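Acetyltransferase, GNAT family (Colwellia psychrerythraea, PDB 3IWG) probably transfers acyl groups, most likely acetyl from acetyl-coenzyme A, as a member of the GNAT acetyltransferase family. Local coordinates at residues T170-Y173 with G174-E178; M212-Q216 with S217-Q221. All blocks are in the same frame, centred on the assembly; numbering follows the deposited sequence.

Contact 1 (T170-Y173 with G174-E178)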
loop_
_atom_site.group_PDB
_atom_site.type_symbol
_atom_site.label_atom_id
_atom_site.label_comp_id
_atom_site.label_asym_id
_atom_site.label_seq_id
_atom_site.Cartn_x
_atom_site.Cartn_y
_atom_site.Cartn_z
ATOM N N THR A 170 -6.350 -1.047 1.382
ATOM C CA THR A 170 -6.332 0.395 1.220
ATOM C C THR A 170 -5.014 0.836 0.605
ATOM O O THR A 170 -4.974 1.698 -0.294
ATOM C CB THR A 170 -6.586 1.118 2.572
ATOM O OG1 THR A 170 -7.812 0.651 3.138
ATOM C CG2 THR A 170 -6.666 2.648 2.399
ATOM N N GLN A 171 -3.919 0.217 1.030
ATOM C CA GLN A 171 -2.621 0.581 0.440
ATOM C C GLN A 171 -2.449 -0.019 -0.934
ATOM O O GLN A 171 -2.011 0.642 -1.856
ATOM C CB GLN A 171 -1.444 0.164 1.338
ATOM C CG GLN A 171 -1.382 0.932 2.718
ATOM C CD GLN A 171 -1.293 2.452 2.587
ATOM O OE1 GLN A 171 -0.513 2.996 1.800
ATOM N NE2 GLN A 171 -2.070 3.138 3.396
ATOM N N TYR A 172 -2.793 -1.275 -1.087
ATOM C CA TYR A 172 -2.560 -1.963 -2.370
ATOM C C TYR A 172 -3.360 -1.312 -3.497
ATOM O O TYR A 172 -2.833 -0.965 -4.557
ATOM C CB TYR A 172 -2.971 -3.391 -2.222
ATOM C CG TYR A 172 -2.886 -4.189 -3.466
ATOM C CD1 TYR A 172 -1.697 -4.800 -3.840
ATOM C CD2 TYR A 172 -4.010 -4.379 -4.257
ATOM C CE1 TYR A 172 -1.630 -5.534 -5.030
ATOM C CE2 TYR A 172 -3.954 -5.082 -5.434
ATOM C CZ TYR A 172 -2.775 -5.658 -5.811
ATOM O OH TYR A 172 -2.728 -6.387 -6.946
ATOM N N TYR A 173 -4.624 -1.049 -3.196
ATOM C CA TYR A 173 -5.496 -0.386 -4.129
ATOM C C TYR A 173 -5.170 1.084 -4.296
ATOM O O TYR A 173 -5.237 1.583 -5.382
ATOM C CB TYR A 173 -6.953 -0.607 -3.746
ATOM C CG TYR A 173 -7.572 -1.922 -4.141
ATOM C CD1 TYR A 173 -7.131 -2.658 -5.247
ATOM C CD2 TYR A 173 -8.710 -2.378 -3.474
ATOM C CE1 TYR A 173 -7.781 -3.855 -5.619
ATOM C CE2 TYR A 173 -9.379 -3.566 -3.854
ATOM C CZ TYR A 173 -8.915 -4.281 -4.921
ATOM O OH TYR A 173 -9.610 -5.410 -5.252
ATOM N N GLY A 174 -4.729 1.768 -3.247
ATOM C CA GLY A 174 -4.323 3.181 -3.403
ATOM C C GLY A 174 -3.197 3.316 -4.408
ATOM O O GLY A 174 -3.169 4.172 -5.300
ATOM N N ASN A 175 -2.242 2.431 -4.265
ATOM C CA ASN A 175 -1.150 2.385 -5.175
ATOM C C ASN A 175 -1.596 1.995 -6.588
ATOM O O ASN A 175 -1.139 2.589 -7.554
ATOM C CB ASN A 175 -0.129 1.418 -4.633
ATOM C CG ASN A 175 1.143 1.418 -5.440
ATOM O OD1 ASN A 175 1.485 0.414 -6.000
ATOM N ND2 ASN A 175 1.853 2.551 -5.468
ATOM N N LEU A 176 -2.503 1.031 -6.753
ATOM C CA LEU A 176 -2.931 0.697 -8.124
ATOM C C LEU A 176 -3.647 1.880 -8.800
ATOM O O LEU A 176 -3.473 2.136 -9.988
ATOM C CB LEU A 176 -3.805 -0.531 -8.128
ATOM C CG LEU A 176 -3.281 -1.956 -8.417
ATOM C CD1 LEU A 176 -1.831 -2.261 -8.093
ATOM C CD2 LEU A 176 -4.204 -2.959 -7.766
ATOM N N ILE A 177 -4.432 2.617 -8.024
ATOM C CA ILE A 177 -5.175 3.746 -8.522
ATOM C C ILE A 177 -4.196 4.775 -9.087
ATOM O O ILE A 177 -4.391 5.267 -10.212
ATOM C CB ILE A 177 -6.014 4.347 -7.407
ATOM C CG1 ILE A 177 -7.272 3.498 -7.169
ATOM C CG2 ILE A 177 -6.354 5.825 -7.729
ATOM C CD1 ILE A 177 -8.167 4.021 -6.140
ATOM N N GLU A 178 -3.117 5.052 -8.344
ATOM C CA GLU A 178 -2.091 6.003 -8.787
ATOM C C GLU A 178 -1.391 5.520 -10.012
ATOM O O GLU A 178 -1.009 6.331 -10.874
ATOM C CB GLU A 178 -1.028 6.218 -7.714
ATOM C CG GLU A 178 -1.606 6.905 -6.439
ATOM C CD GLU A 178 -0.496 7.329 -5.471
ATOM O OE1 GLU A 178 0.490 7.938 -5.949
ATOM O OE2 GLU A 178 -0.634 7.068 -4.254
HETATM O O HOH W 1 -0.050 -1.906 -5.154
#
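L176 lies against two tyrosines one turn back along helix 166-178, the second helix of the C-terminal GNAT-family region. Its CD1 sits over one face of the Y172 ring, offset toward the rim and 4.2 Å from CZ of Y172, while its CD2 meets the Y173 ring at the edge, in plane, 3.9 Å from CD1 of that residue. The leucine thus fills the angle between a ring offering its face and one offering its edge. Y172 has its CG anti to the backbone N (chi1 176°), whereas CG of Y173 is anti to the carbonyl carbon; the two rings nonetheless converge beside L176, with Y172 CD2 3.7 Å from Y173 CD1. Beneath the side chains run i to i+4 bonds: L176 N donates to Y172 O over 3.0 Å, and I177 N to Y173 O over 2.9 Å, the latter nearly along the C=O axis. Farther out, W168 stacks on the Y172 ring, and E196 of strand 190-199 takes a hydrogen bond with Y172 OH. Y173 and I177 pack on L151 of helix 151-162 and on L182. The N175 side faces the dimer partner, where its ND2 bonds OD1 of N175 of the second subunit. Within the chain, N175 OD1 lies 2.9 Å from a water oxygen, and that water also reaches Y172 O at 3.0 Å.

Contact 2 (M212-Q216 with S217-Q221). With SO4 (sulfate ion), chain C.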
loop_
_atom_site.group_PDB
_atom_site.type_symbol
_atom_site.label_atom_id
_atom_site.label_comp_id
_atom_site.label_asym_id
_atom_site.label_seq_id
_atom_site.Cartn_x
_atom_site.Cartn_y
_atom_site.Cartn_z
HETATM N N MSE A 212 -8.773 -10.287 -11.417
HETATM C CA MSE A 212 -10.145 -9.856 -11.285
HETATM C C MSE A 212 -10.811 -10.442 -10.032
HETATM O O MSE A 212 -10.420 -11.497 -9.527
HETATM C CB MSE A 212 -11.040 -10.251 -12.459
HETATM C CG MSE A 212 -10.428 -11.001 -13.596
HETATM SE SE MSE A 212 -10.359 -12.903 -13.363
HETATM C CE MSE A 212 -8.626 -13.199 -12.601
ATOM N N ILE A 213 -11.836 -9.719 -9.570
ATOM C CA ILE A 213 -12.755 -10.206 -8.572
ATOM C C ILE A 213 -14.175 -9.952 -9.042
ATOM O O ILE A 213 -14.547 -8.817 -9.337
ATOM C CB ILE A 213 -12.591 -9.436 -7.211
ATOM C CG1 ILE A 213 -11.157 -9.484 -6.671
ATOM C CG2 ILE A 213 -13.572 -9.990 -6.212
ATOM C CD1 ILE A 213 -10.912 -8.459 -5.392
ATOM N N VAL A 214 -14.968 -11.007 -9.084
ATOM C CA VAL A 214 -16.374 -10.893 -9.459
ATOM C C VAL A 214 -17.161 -10.886 -8.205
ATOM O O VAL A 214 -16.850 -11.659 -7.315
ATOM C CB VAL A 214 -16.858 -12.091 -10.314
ATOM C CG1 VAL A 214 -18.380 -12.017 -10.539
ATOM C CG2 VAL A 214 -16.121 -12.128 -11.586
ATOM N N ALA A 215 -18.162 -10.030 -8.121
ATOM C CA ALA A 215 -19.013 -10.010 -6.922
ATOM C C ALA A 215 -19.579 -11.405 -6.695
ATOM O O ALA A 215 -20.064 -12.065 -7.625
ATOM C CB ALA A 215 -20.150 -9.021 -7.044
ATOM N N GLN A 216 -19.490 -11.848 -5.452
ATOM C CA GLN A 216 -19.984 -13.174 -5.069
ATOM C C GLN A 216 -21.487 -13.291 -5.298
ATOM O O GLN A 216 -21.999 -14.380 -5.392
ATOM C CB GLN A 216 -19.644 -13.474 -3.601
ATOM C CG GLN A 216 -19.673 -14.945 -3.183
ATOM C CD GLN A 216 -19.081 -15.943 -4.262
ATOM O OE1 GLN A 216 -17.987 -15.717 -4.827
ATOM N NE2 GLN A 216 -19.844 -17.041 -4.545
ATOM N N SER A 217 -22.172 -12.160 -5.401
ATOM C CA SER A 217 -23.610 -12.130 -5.743
ATOM C C SER A 217 -23.933 -12.321 -7.243
ATOM O O SER A 217 -25.095 -12.321 -7.625
ATOM C CB SER A 217 -24.215 -10.808 -5.283
ATOM O OG SER A 217 -23.505 -9.751 -5.861
ATOM N N ASN A 218 -22.910 -12.451 -8.073
ATOM C CA ASN A 218 -23.061 -12.460 -9.524
ATOM C C ASN A 218 -22.125 -13.486 -10.173
ATOM O O ASN A 218 -21.650 -13.286 -11.269
ATOM C CB ASN A 218 -22.797 -11.048 -10.084
ATOM C CG ASN A 218 -23.896 -10.066 -9.718
ATOM O OD1 ASN A 218 -24.848 -9.842 -10.491
ATOM N ND2 ASN A 218 -23.796 -9.500 -8.534
ATOM N N ARG A 219 -21.878 -14.590 -9.483
ATOM C CA ARG A 219 -21.139 -15.687 -10.074
ATOM C C ARG A 219 -22.013 -16.407 -11.087
ATOM O O ARG A 219 -23.243 -16.466 -10.951
ATOM C CB ARG A 219 -20.626 -16.671 -8.998
ATOM C CG ARG A 219 -19.879 -15.956 -7.800
ATOM C CD ARG A 219 -18.793 -14.978 -8.257
ATOM N NE ARG A 219 -17.819 -15.618 -9.134
ATOM C CZ ARG A 219 -16.753 -16.309 -8.741
ATOM N NH1 ARG A 219 -15.934 -16.831 -9.658
ATOM N NH2 ARG A 219 -16.453 -16.441 -7.447
ATOM N N GLY A 220 -21.362 -16.984 -12.080
ATOM C CA GLY A 220 -22.051 -17.832 -13.052
ATOM C C GLY A 220 -22.852 -17.050 -14.092
ATOM O O GLY A 220 -23.745 -17.602 -14.717
ATOM N N GLN A 221 -22.545 -15.762 -14.223
ATOM C CA GLN A 221 -23.173 -14.859 -15.169
ATOM C C GLN A 221 -22.215 -14.367 -16.253
ATOM O O GLN A 221 -22.536 -13.438 -16.978
ATOM C CB GLN A 221 -23.722 -13.650 -14.408
ATOM C CG GLN A 221 -24.659 -14.077 -13.319
ATOM C CD GLN A 221 -25.319 -12.945 -12.573
ATOM O OE1 GLN A 221 -26.273 -13.159 -11.814
ATOM N NE2 GLN A 221 -24.859 -11.767 -12.804
HETATM S S SO4 C . -17.536 -16.076 -12.953
HETATM O O1 SO4 C . -18.662 -16.318 -12.045
HETATM O O2 SO4 C . -16.244 -16.228 -12.271
HETATM O O3 SO4 C . -17.732 -14.754 -13.487
HETATM O O4 SO4 C . -17.459 -17.061 -14.061
#
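O1 of the bound sulfate is gripped twice by consecutive residues: G220 N lies 2.8 Å from sulfate O1, and R219 NE lies 3.1 Å from sulfate O1. The arginine adds a third bond through NH1, which meets sulfate O2 at 2.7 Å and is nearly straight (169°), so the anion lies at the guanidinium edge, in its plane. NH2 points to another partner: it gives a 3.1 Å bond to Q216 OE1, arriving on a lone pair in the carbonyl plane. Held by the sulfate and the amide, the guanidinium is fixed in rotation, with the Q216 amide turned 79° against it. CG of R219, anti to the carbonyl carbon, lies 3.4 Å from Q216 NE2, and bends at chi2 and chi3 fold the rest of the chain back over the turn, with R219 CD 3.2 Å from A215 O. This is the loop between strand 207-214 and helix 223-237, where GNAT enzymes usually bind the pyrophosphate of coenzyme A; the sulfate, also bonded by A224 N and probably from the crystallisation liquor, is consistent with such an anion site. Underneath, V214 sets its CG1 3.8 Å from R219 CD, and its CG2 faces sulfate O3. An alanine at V214 would remove both methyls and is likely to open a gap beneath the arginine, giving its aliphatic part more freedom to shift. The A215-N218 beta turn, type I by its backbone angles, is closed by N218 N, which donates to A215 O over 2.9 Å.

From the N-terminal side, contact 1 comes first, within the single helix 166-178; it closes no loop beyond one helical turn. The chain then runs through strands 182-187 and 190-199 before strand 207-214 leads into contact 2, which closes the short turn toward helix 223-237. The two are in series, neither nested nor crossed, with centres about 22 Å apart. They nevertheless meet in space: Y173 OH of contact 1 packs on I213 CD1 of contact 2 at 3.3 Å. Helix 151-162 touches both, through A158 against Y173 and I213, and thereby ties the dimer-facing helix to the strand that carries the sulfate-binding loop.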